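PKS (Streptomyces albus, PDB 4OQJ) probably elongates an acyl chain by decarboxylative condensation as a ketosynthase of the acyltransferase-less modular synthase that builds the antibiotic oxazolomycin. Local coordinates at residues Ala24-Ala29 and Ala121-Gln126; Ala90-Ile95 and Cys113-Leu118; Tyr178-Cys183 and Gly506-Pro511; Gln501-Gly506 and Val692-Tyr697. All coordinates share one frame; numbering follows the deposited sequence.

Interaction 1 (Ala24-Ala29 and Ala121-Gln126)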
# COMPACT_ATOMS: atom_id res chain seq x y z
N ALA A 24 17.91 -7.39 4.41
CA ALA A 24 18.06 -8.09 5.68
C ALA A 24 16.81 -7.97 6.55
O ALA A 24 16.19 -6.91 6.63
CB ALA A 24 19.25 -7.55 6.44
N VAL A 25 16.45 -9.07 7.20
CA VAL A 25 15.52 -9.03 8.32
C VAL A 25 16.34 -8.83 9.58
O VAL A 25 17.07 -9.74 9.98
CB VAL A 25 14.70 -10.31 8.43
CG1 VAL A 25 13.74 -10.22 9.60
CG2 VAL A 25 13.95 -10.56 7.13
N ILE A 26 16.25 -7.65 10.21
CA ILE A 26 17.14 -7.35 11.33
C ILE A 26 16.43 -7.41 12.66
O ILE A 26 17.07 -7.26 13.70
CB ILE A 26 17.79 -5.98 11.19
CG1 ILE A 26 16.74 -4.86 11.15
CG2 ILE A 26 18.70 -5.95 9.96
CD1 ILE A 26 17.37 -3.48 11.26
N GLY A 27 15.13 -7.64 12.64
CA GLY A 27 14.38 -7.82 13.87
C GLY A 27 13.01 -8.37 13.53
O GLY A 27 12.61 -8.34 12.37
N LEU A 28 12.31 -8.89 14.53
CA LEU A 28 10.97 -9.41 14.30
C LEU A 28 10.30 -9.68 15.62
O LEU A 28 10.95 -9.72 16.66
CB LEU A 28 11.00 -10.69 13.45
CG LEU A 28 11.81 -11.91 13.90
CD1 LEU A 28 11.12 -12.67 15.01
CD2 LEU A 28 12.05 -12.83 12.71
N ALA A 29 8.98 -9.80 15.58
CA ALA A 29 8.20 -10.06 16.78
C ALA A 29 6.86 -10.68 16.39
O ALA A 29 6.38 -10.51 15.27
CB ALA A 29 7.98 -8.78 17.56
N ALA A 121 15.42 -5.65 17.10
CA ALA A 121 16.37 -5.16 16.10
C ALA A 121 17.48 -4.33 16.73
O ALA A 121 18.60 -4.29 16.21
CB ALA A 121 15.66 -4.34 15.04
N GLY A 122 17.18 -3.68 17.85
CA GLY A 122 18.15 -2.88 18.57
C GLY A 122 18.09 -1.39 18.25
O GLY A 122 19.05 -0.68 18.51
N TYR A 123 16.96 -0.92 17.70
CA TYR A 123 16.81 0.49 17.32
C TYR A 123 15.70 1.19 18.10
O TYR A 123 14.56 0.73 18.14
CB TYR A 123 16.56 0.62 15.82
CG TYR A 123 17.81 0.39 15.01
CD1 TYR A 123 18.17 -0.90 14.59
CD2 TYR A 123 18.66 1.44 14.71
CE1 TYR A 123 19.34 -1.12 13.88
CE2 TYR A 123 19.84 1.23 14.02
CZ TYR A 123 20.17 -0.04 13.60
OH TYR A 123 21.34 -0.23 12.91
N ASP A 124 16.07 2.29 18.75
CA ASP A 124 15.14 3.21 19.39
C ASP A 124 14.85 4.36 18.42
O ASP A 124 15.69 5.24 18.22
CB ASP A 124 15.73 3.75 20.71
CG ASP A 124 14.87 4.81 21.36
OD1 ASP A 124 13.71 5.01 20.91
OD2 ASP A 124 15.36 5.45 22.33
N PRO A 125 13.67 4.35 17.79
CA PRO A 125 13.44 5.40 16.78
C PRO A 125 13.29 6.80 17.36
O PRO A 125 13.24 7.77 16.59
CB PRO A 125 12.13 4.97 16.11
CG PRO A 125 11.84 3.59 16.58
CD PRO A 125 12.53 3.42 17.89
N GLN A 126 13.23 6.95 18.68
CA GLN A 126 13.18 8.29 19.26
C GLN A 126 14.55 8.97 19.17
O GLN A 126 14.67 10.16 19.43
CB GLN A 126 12.72 8.25 20.72
CG GLN A 126 11.31 7.72 20.89
CD GLN A 126 10.82 7.88 22.32
OE1 GLN A 126 11.59 7.82 23.27
NE2 GLN A 126 9.51 8.09 22.46
O HOH W 1 19.54 -6.26 14.75

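Interaction 2 (Ala90-Ile95 and Cys113-Leu118)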
# COMPACT_ATOMS: atom_id res chain seq x y z
N ALA A 90 -1.23 1.34 28.13
CA ALA A 90 -1.61 2.65 27.64
C ALA A 90 -0.69 3.74 28.18
O ALA A 90 -0.36 4.68 27.47
CB ALA A 90 -3.05 2.95 28.01
N GLY A 91 -0.26 3.59 29.43
CA GLY A 91 0.61 4.58 30.05
C GLY A 91 1.91 4.77 29.29
O GLY A 91 2.39 5.88 29.10
N LEU A 92 2.49 3.66 28.85
CA LEU A 92 3.74 3.69 28.12
C LEU A 92 3.61 4.51 26.86
O LEU A 92 4.55 5.22 26.46
CB LEU A 92 4.18 2.27 27.77
CG LEU A 92 5.40 2.16 26.86
CD1 LEU A 92 6.65 2.69 27.55
CD2 LEU A 92 5.58 0.73 26.40
N PHE A 93 2.44 4.43 26.22
CA PHE A 93 2.24 5.13 24.95
C PHE A 93 1.50 6.47 25.12
O PHE A 93 1.12 7.09 24.14
CB PHE A 93 1.48 4.21 23.99
CG PHE A 93 2.25 2.99 23.62
CD1 PHE A 93 3.40 3.09 22.84
CD2 PHE A 93 1.87 1.74 24.08
CE1 PHE A 93 4.13 1.96 22.50
CE2 PHE A 93 2.61 0.62 23.76
CZ PHE A 93 3.73 0.73 22.96
N GLY A 94 1.33 6.92 26.35
CA GLY A 94 0.73 8.22 26.60
C GLY A 94 -0.72 8.28 26.16
O GLY A 94 -1.20 9.31 25.71
N ILE A 95 -1.41 7.16 26.31
CA ILE A 95 -2.81 7.04 25.90
C ILE A 95 -3.70 6.94 27.13
O ILE A 95 -3.40 6.21 28.06
CB ILE A 95 -2.99 5.81 24.98
CG1 ILE A 95 -2.27 6.04 23.65
CG2 ILE A 95 -4.47 5.51 24.73
CD1 ILE A 95 -2.14 4.82 22.76
N CYS A 113 3.47 -4.95 19.33
CA CYS A 113 4.31 -5.88 18.55
C CYS A 113 5.41 -5.15 17.75
O CYS A 113 6.55 -5.61 17.66
CB CYS A 113 3.44 -6.70 17.60
SG CYS A 113 4.33 -8.07 16.80
N ALA A 114 5.07 -4.01 17.16
CA ALA A 114 6.04 -3.20 16.42
C ALA A 114 7.14 -2.68 17.34
O ALA A 114 8.32 -2.68 16.98
CB ALA A 114 5.35 -2.04 15.72
N TYR A 115 6.75 -2.22 18.52
CA TYR A 115 7.69 -1.80 19.55
C TYR A 115 8.66 -2.95 19.84
O TYR A 115 9.87 -2.74 19.85
CB TYR A 115 6.92 -1.38 20.81
CG TYR A 115 7.72 -0.73 21.93
CD1 TYR A 115 8.60 -1.46 22.72
CD2 TYR A 115 7.53 0.61 22.25
CE1 TYR A 115 9.30 -0.87 23.77
CE2 TYR A 115 8.21 1.21 23.29
CZ TYR A 115 9.10 0.48 24.05
OH TYR A 115 9.76 1.09 25.09
N GLU A 116 8.13 -4.15 20.04
CA GLU A 116 8.96 -5.32 20.31
C GLU A 116 9.90 -5.62 19.16
O GLU A 116 11.05 -6.00 19.39
CB GLU A 116 8.10 -6.56 20.58
CG GLU A 116 7.42 -6.60 21.95
CD GLU A 116 6.39 -7.74 22.06
OE1 GLU A 116 5.95 -8.26 21.01
OE2 GLU A 116 6.02 -8.12 23.20
N ALA A 117 9.42 -5.49 17.92
CA ALA A 117 10.25 -5.81 16.76
C ALA A 117 11.44 -4.86 16.66
O ALA A 117 12.56 -5.29 16.35
CB ALA A 117 9.43 -5.76 15.48
N LEU A 118 11.21 -3.58 16.92
CA LEU A 118 12.28 -2.59 16.89
C LEU A 118 13.25 -2.81 18.05
O LEU A 118 14.46 -2.72 17.89
CB LEU A 118 11.71 -1.17 16.93
CG LEU A 118 11.11 -0.73 15.59
CD1 LEU A 118 10.13 0.39 15.77
CD2 LEU A 118 12.24 -0.33 14.66

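Interaction 3 (Tyr178-Cys183 and Gly506-Pro511). With K (potassium ion), chain B.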
# COMPACT_ATOMS: atom_id res chain seq x y z
N TYR A 178 3.18 7.61 14.78
CA TYR A 178 3.09 8.72 15.72
C TYR A 178 3.62 8.35 17.11
O TYR A 178 4.28 9.15 17.77
CB TYR A 178 1.64 9.20 15.84
CG TYR A 178 1.49 10.29 16.87
CD1 TYR A 178 2.07 11.54 16.66
CD2 TYR A 178 0.79 10.07 18.06
CE1 TYR A 178 1.96 12.55 17.59
CE2 TYR A 178 0.66 11.10 19.01
CZ TYR A 178 1.26 12.33 18.76
OH TYR A 178 1.18 13.35 19.67
N LYS A 179 3.33 7.13 17.55
CA LYS A 179 3.69 6.74 18.90
C LYS A 179 5.10 6.19 19.02
O LYS A 179 5.68 6.24 20.10
CB LYS A 179 2.70 5.71 19.43
CG LYS A 179 1.32 6.27 19.71
CD LYS A 179 1.36 7.28 20.84
CE LYS A 179 -0.03 7.77 21.16
NZ LYS A 179 -0.01 8.72 22.29
N LEU A 180 5.65 5.66 17.92
CA LEU A 180 7.02 5.14 17.91
C LEU A 180 8.05 6.08 17.27
O LEU A 180 9.25 5.83 17.37
CB LEU A 180 7.07 3.79 17.19
CG LEU A 180 6.19 2.67 17.76
CD1 LEU A 180 6.58 1.33 17.15
CD2 LEU A 180 6.27 2.60 19.27
N ASN A 181 7.58 7.14 16.61
CA ASN A 181 8.39 8.10 15.83
C ASN A 181 8.98 7.52 14.54
O ASN A 181 10.19 7.52 14.32
CB ASN A 181 9.54 8.69 16.65
CG ASN A 181 10.12 9.95 16.00
OD1 ASN A 181 9.39 10.78 15.47
ND2 ASN A 181 11.45 10.09 16.03
N LEU A 182 8.10 7.05 13.66
CA LEU A 182 8.51 6.53 12.36
C LEU A 182 8.16 7.61 11.34
O LEU A 182 6.99 7.98 11.22
CB LEU A 182 7.78 5.21 12.05
CG LEU A 182 7.75 4.19 13.18
CD1 LEU A 182 7.10 2.90 12.73
CD2 LEU A 182 9.17 3.92 13.72
N CYS A 183 9.17 8.14 10.65
CA CYS A 183 9.00 9.27 9.75
C CYS A 183 9.05 8.90 8.27
O CYS A 183 8.95 9.77 7.40
CB CYS A 183 10.06 10.33 10.04
SG CYS A 183 9.94 10.92 11.74
N GLY A 506 19.41 0.97 21.93
CA GLY A 506 18.31 0.27 21.29
C GLY A 506 17.09 0.09 22.16
O GLY A 506 16.23 -0.74 21.85
N ARG A 507 16.99 0.88 23.23
CA ARG A 507 15.88 0.78 24.17
C ARG A 507 15.34 2.18 24.46
O ARG A 507 16.11 3.12 24.58
CB ARG A 507 16.33 0.09 25.46
CG ARG A 507 16.63 -1.39 25.30
CD ARG A 507 15.34 -2.16 25.11
NE ARG A 507 15.51 -3.61 24.94
CZ ARG A 507 15.90 -4.19 23.82
NH1 ARG A 507 16.22 -3.46 22.75
NH2 ARG A 507 15.98 -5.51 23.75
N ARG A 508 14.02 2.32 24.56
CA ARG A 508 13.44 3.62 24.86
C ARG A 508 13.99 4.16 26.20
O ARG A 508 14.13 3.41 27.15
CB ARG A 508 11.92 3.54 24.91
CG ARG A 508 11.27 4.90 25.10
CD ARG A 508 9.77 4.83 24.95
NE ARG A 508 9.37 4.76 23.54
CZ ARG A 508 8.13 4.99 23.12
NH1 ARG A 508 7.17 5.28 24.00
NH2 ARG A 508 7.85 4.93 21.84
N VAL A 509 14.27 5.46 26.25
CA VAL A 509 14.79 6.10 27.47
C VAL A 509 13.62 6.45 28.36
O VAL A 509 12.83 7.34 28.02
CB VAL A 509 15.58 7.39 27.14
CG1 VAL A 509 16.10 8.05 28.42
CG2 VAL A 509 16.71 7.08 26.21
N LEU A 510 13.50 5.76 29.48
CA LEU A 510 12.31 5.89 30.32
C LEU A 510 12.70 6.29 31.76
O LEU A 510 13.89 6.27 32.09
CB LEU A 510 11.50 4.59 30.29
CG LEU A 510 10.88 4.26 28.92
CD1 LEU A 510 10.39 2.82 28.86
CD2 LEU A 510 9.72 5.20 28.65
N PRO A 511 11.72 6.67 32.59
CA PRO A 511 12.03 7.37 33.86
C PRO A 511 12.55 6.54 35.02
O PRO A 511 13.33 7.06 35.83
CB PRO A 511 10.68 7.99 34.25
CG PRO A 511 9.85 7.97 33.02
CD PRO A 511 10.29 6.77 32.26
K K B . 3.96 13.86 20.38
O HOH W 2 3.88 10.85 20.11
O HOH W 3 4.80 6.33 22.67
O HOH W 4 9.62 4.22 19.65
O HOH W 5 2.01 15.17 22.53
O HOH W 6 6.21 15.98 21.05
O HOH W 7 6.19 13.09 22.02

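Interaction 4 (Gln501-Gly506 and Val692-Tyr697)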
# COMPACT_ATOMS: atom_id res chain seq x y z
N GLN A 501 25.79 -2.15 24.39
CA GLN A 501 25.47 -1.25 23.28
C GLN A 501 23.99 -1.31 22.93
O GLN A 501 23.33 -0.28 22.76
CB GLN A 501 26.30 -1.60 22.05
CG GLN A 501 27.80 -1.29 22.18
CD GLN A 501 28.64 -1.98 21.11
OE1 GLN A 501 28.22 -2.97 20.50
NE2 GLN A 501 29.83 -1.44 20.86
N THR A 502 23.47 -2.53 22.83
CA THR A 502 22.07 -2.71 22.45
C THR A 502 21.17 -2.05 23.48
O THR A 502 20.22 -1.36 23.14
CB THR A 502 21.73 -4.19 22.33
OG1 THR A 502 22.58 -4.78 21.34
CG2 THR A 502 20.26 -4.39 21.94
N LEU A 503 21.50 -2.24 24.75
CA LEU A 503 20.68 -1.69 25.83
C LEU A 503 20.72 -0.15 25.85
O LEU A 503 19.71 0.48 26.16
CB LEU A 503 21.16 -2.23 27.17
CG LEU A 503 20.83 -3.70 27.49
CD1 LEU A 503 21.57 -4.10 28.76
CD2 LEU A 503 19.34 -3.91 27.67
N ALA A 504 21.88 0.43 25.55
CA ALA A 504 22.09 1.87 25.61
C ALA A 504 21.49 2.58 24.40
O ALA A 504 20.96 3.68 24.53
CB ALA A 504 23.59 2.19 25.70
N LEU A 505 21.60 1.95 23.23
CA LEU A 505 21.22 2.58 21.97
C LEU A 505 19.87 2.12 21.45
O LEU A 505 19.25 2.81 20.65
CB LEU A 505 22.28 2.28 20.91
CG LEU A 505 23.69 2.83 21.17
CD1 LEU A 505 24.66 2.13 20.25
CD2 LEU A 505 23.75 4.34 20.98
N GLY A 506 19.41 0.97 21.93
CA GLY A 506 18.31 0.27 21.29
C GLY A 506 17.09 0.09 22.16
O GLY A 506 16.23 -0.74 21.85
N VAL A 692 22.09 -6.88 19.16
CA VAL A 692 21.73 -8.30 19.31
C VAL A 692 20.36 -8.43 19.99
O VAL A 692 19.97 -7.55 20.77
CB VAL A 692 22.78 -9.07 20.14
CG1 VAL A 692 24.14 -9.03 19.45
CG2 VAL A 692 22.91 -8.49 21.56
N PRO A 693 19.65 -9.53 19.71
CA PRO A 693 18.35 -9.76 20.36
C PRO A 693 18.45 -9.90 21.87
O PRO A 693 19.20 -10.74 22.36
CB PRO A 693 17.87 -11.08 19.73
CG PRO A 693 18.62 -11.20 18.47
CD PRO A 693 19.95 -10.58 18.72
N LEU A 694 17.71 -9.07 22.60
CA LEU A 694 17.61 -9.18 24.05
C LEU A 694 16.13 -9.16 24.40
O LEU A 694 15.31 -8.87 23.52
CB LEU A 694 18.34 -8.04 24.74
CG LEU A 694 19.85 -7.96 24.48
CD1 LEU A 694 20.39 -6.64 24.98
CD2 LEU A 694 20.56 -9.10 25.16
N PRO A 695 15.76 -9.46 25.66
CA PRO A 695 14.32 -9.50 25.94
C PRO A 695 13.67 -8.15 25.68
O PRO A 695 14.35 -7.13 25.74
CB PRO A 695 14.25 -9.87 27.42
CG PRO A 695 15.54 -10.65 27.66
CD PRO A 695 16.56 -9.98 26.79
N THR A 696 12.37 -8.18 25.38
CA THR A 696 11.63 -6.99 24.99
C THR A 696 10.81 -6.49 26.18
O THR A 696 10.77 -7.14 27.23
CB THR A 696 10.74 -7.29 23.76
OG1 THR A 696 9.94 -8.47 23.98
CG2 THR A 696 11.63 -7.53 22.57
N TYR A 697 10.21 -5.31 26.04
CA TYR A 697 9.60 -4.60 27.16
C TYR A 697 8.47 -5.39 27.84
O TYR A 697 7.65 -6.02 27.16
CB TYR A 697 9.06 -3.24 26.67
CG TYR A 697 8.67 -2.33 27.82
CD1 TYR A 697 9.60 -1.48 28.41
CD2 TYR A 697 7.37 -2.33 28.33
CE1 TYR A 697 9.26 -0.66 29.46
CE2 TYR A 697 7.02 -1.49 29.39
CZ TYR A 697 7.97 -0.66 29.95
OH TYR A 697 7.65 0.17 31.02

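Interaction 1 (Ala24-Ala29 and Ala121-Gln126)
Ile26 and Gly27 of a central strand receive the end of a helix, with Ala121 pressed against the backbone and Tyr123 reaching past it to the tip of the isoleucine. The methyl of Ala121 rests on the strand, its CB 3.9 Å from Gly27 CA and 4.1 Å from Ile26 CG1. Gly27 has no side chain, and the helix end comes in until Gly27 CA and Ala121 CA are 4.0 Å apart. Ala121 CA makes a CH...O contact with Ile26 O at 3.3 Å, and a water donates to both Ile26 O and Ala121 O, tying strand to helix end. Ile26 holds CG1 between its own N and carbonyl carbon (chi1 61°), and the extended chi2 carries CD1 out to Tyr123 CE1, 4.0 Å away. The two side chains cross at nearly a right angle. The ring is held at its far end too, where Tyr123 OH is hydrogen-bonded to Asp276 and Lys266, while Arg691 forms a cation-pi contact with it. Gly122, at positive phi, is the C-prime residue of the Schellman motif that closes helix 105-121 and turns the chain toward Tyr123. Strand 23-31 runs between strands 259-267 and 280-289 in the large mixed sheet, and helix 268-274 packs on Ile26 through Ala271.

Interaction 2 (Ala90-Ile95 and Cys113-Leu118)
This is a buried, wholly apolar and aromatic contact between a turn that precedes helix 97-102 and the middle of helix 105-121, with Tyr115 meeting two consecutive residues of the turn, Leu92 and Phe93. Tyr115 puts CG anti to its N (chi1 -172°), which sends the ring off the helix toward the turn. One side of that ring, CD2 and CE2, does the touching. CD2 sits 3.7 Å from Phe93 CE1 and 3.9 Å from Phe93 CZ, so the far end of the phenylalanine is what arrives. The ring planes are almost perpendicular, at 86°, with centroids 5.8 Å apart, yet the approach is slanted. Leu92 comes from the opposite direction to Tyr115 and brings CD2 to within 4.1 Å of Tyr115 CE2. The same methyl also rests over the rim of one face of its neighbour's ring, 3.8 Å above the Phe93 plane, so leucine and phenylalanine form one continuous apolar surface. Phe699 meets the Tyr115 ring edge-to-face, and Leu180 of helix 171-180 packs on both Phe93 and Tyr115. Behind the contact the backbone is held by the type I beta turn from Gly91 to Gly94, closed by Gly94 N to Gly91 O, and by Ile95 N bonding to Ala90 O. The arrangement is a hydrophobic cluster in the N-terminal half of the thiolase fold, where a helix packed on the central sheet turns an aromatic side chain away from the sheet, to a connecting loop.

Interaction 3 (Tyr178-Cys183 and Gly506-Pro511)
Arg508 reaches across to the end of helix 171-180, gripping the carbonyl of Lys179 and brushing Leu180. The chain starts at CB, which lies against Tyr115 OH, and CG, anti to the backbone N (chi1 -175°), carries on beside Gln126 OE1. The chain stays extended through CD and then bends at chi3 (-78°), swinging NE and CZ round so that the edge of the guanidinium is turned to the helix end. At the tip, NH2 donates to Lys179 O at 3.1 Å; the oxygen is met in its carbonyl plane, on a lone pair, though it sits 19° out of the guanidinium plane. NH2 also touches Leu180 CD2 at 3.8 Å, the two side chains crossing at about a right angle. Two waters lie at the guanidinium edge, in plane. Water 3 joins NH1 to Lys179 O, which thus accepts two bonds, and water 4 joins NH2 to Leu180 O, 2.8 Å from that oxygen. One residue before Lys179, Tyr178 OH coordinates a potassium ion at 2.9 Å, and Ser292 and Lys294 of the second subunit bind the same ion. Asn181, the first residue past the helix and at positive phi, is hydrogen-bonded through OD1 to Ser292 N of that subunit. Helix 171-180 thus lies between the dimer partner and helix 105-121, on which Leu180 packs, while the arginine comes from the loop joining helix 496-505 to strand 512-518.

Interaction 4 (Gln501-Gly506 and Val692-Tyr697)
Val692 and Thr502 make the polar join here: Val692 N donates to Thr502 OG1 at 3.1 Å, with an angle of 155° at the hydrogen. Thr502 turns OG1 beside its own N (chi1 -59°), where the hydroxyl also bonds back to Ala498 O one helical turn earlier, so the oxygen has a partner in the helix and another in the loop. Val692 CG2 rests 3.7 Å from the same OG1, and Val692 O lies 3.4 Å from Thr502 CG2. Pro693 turns away from the helix and touches Thr277. Leu694 then turns back to the helix. Its CD1 meets Thr502 CG2 tip to tip at 3.8 Å, and the same methyl sits 3.9 Å from Leu503 CG, the two leucines crossing at about a right angle. One methyl therefore packs against two successive helix residues. Pro695 gives its carbonyl to Arg507 and packs on helix 474-490, Thr696 moves on to helix 105-121, and Tyr697 bonds through OH to Asn472 N while its CB packs on the Tyr115 ring. The loop after helix 680-684 thus runs across helix 496-505, with helix 474-490 beside it, and on to helix 105-121.

Overall arrangement
Helix 105-121 is the common thread: interaction 2 lies on it, interaction 1 at its C-terminal end, and Arg508 of interaction 3 and Tyr697 of interaction 4 rest against its Tyr115. Centres are about 8 Å (interactions 2 and 3) to 15 Å (2 and 4) apart. Along the chain interaction 2 is nested within the loop closed by interaction 1; interactions 3 and 4 follow, alternating and sharing Gly506. Direct bonds link them: Tyr123 N to Leu118 O, Asn181 ND2 to Pro125 O, Lys179 NZ to Phe93 O and Arg507 NH2 to Pro695 O. Interactions 1 and 2 stay within the N-terminal ketosynthase region, interaction 4 joins two later pieces, and interaction 3 ties these to it.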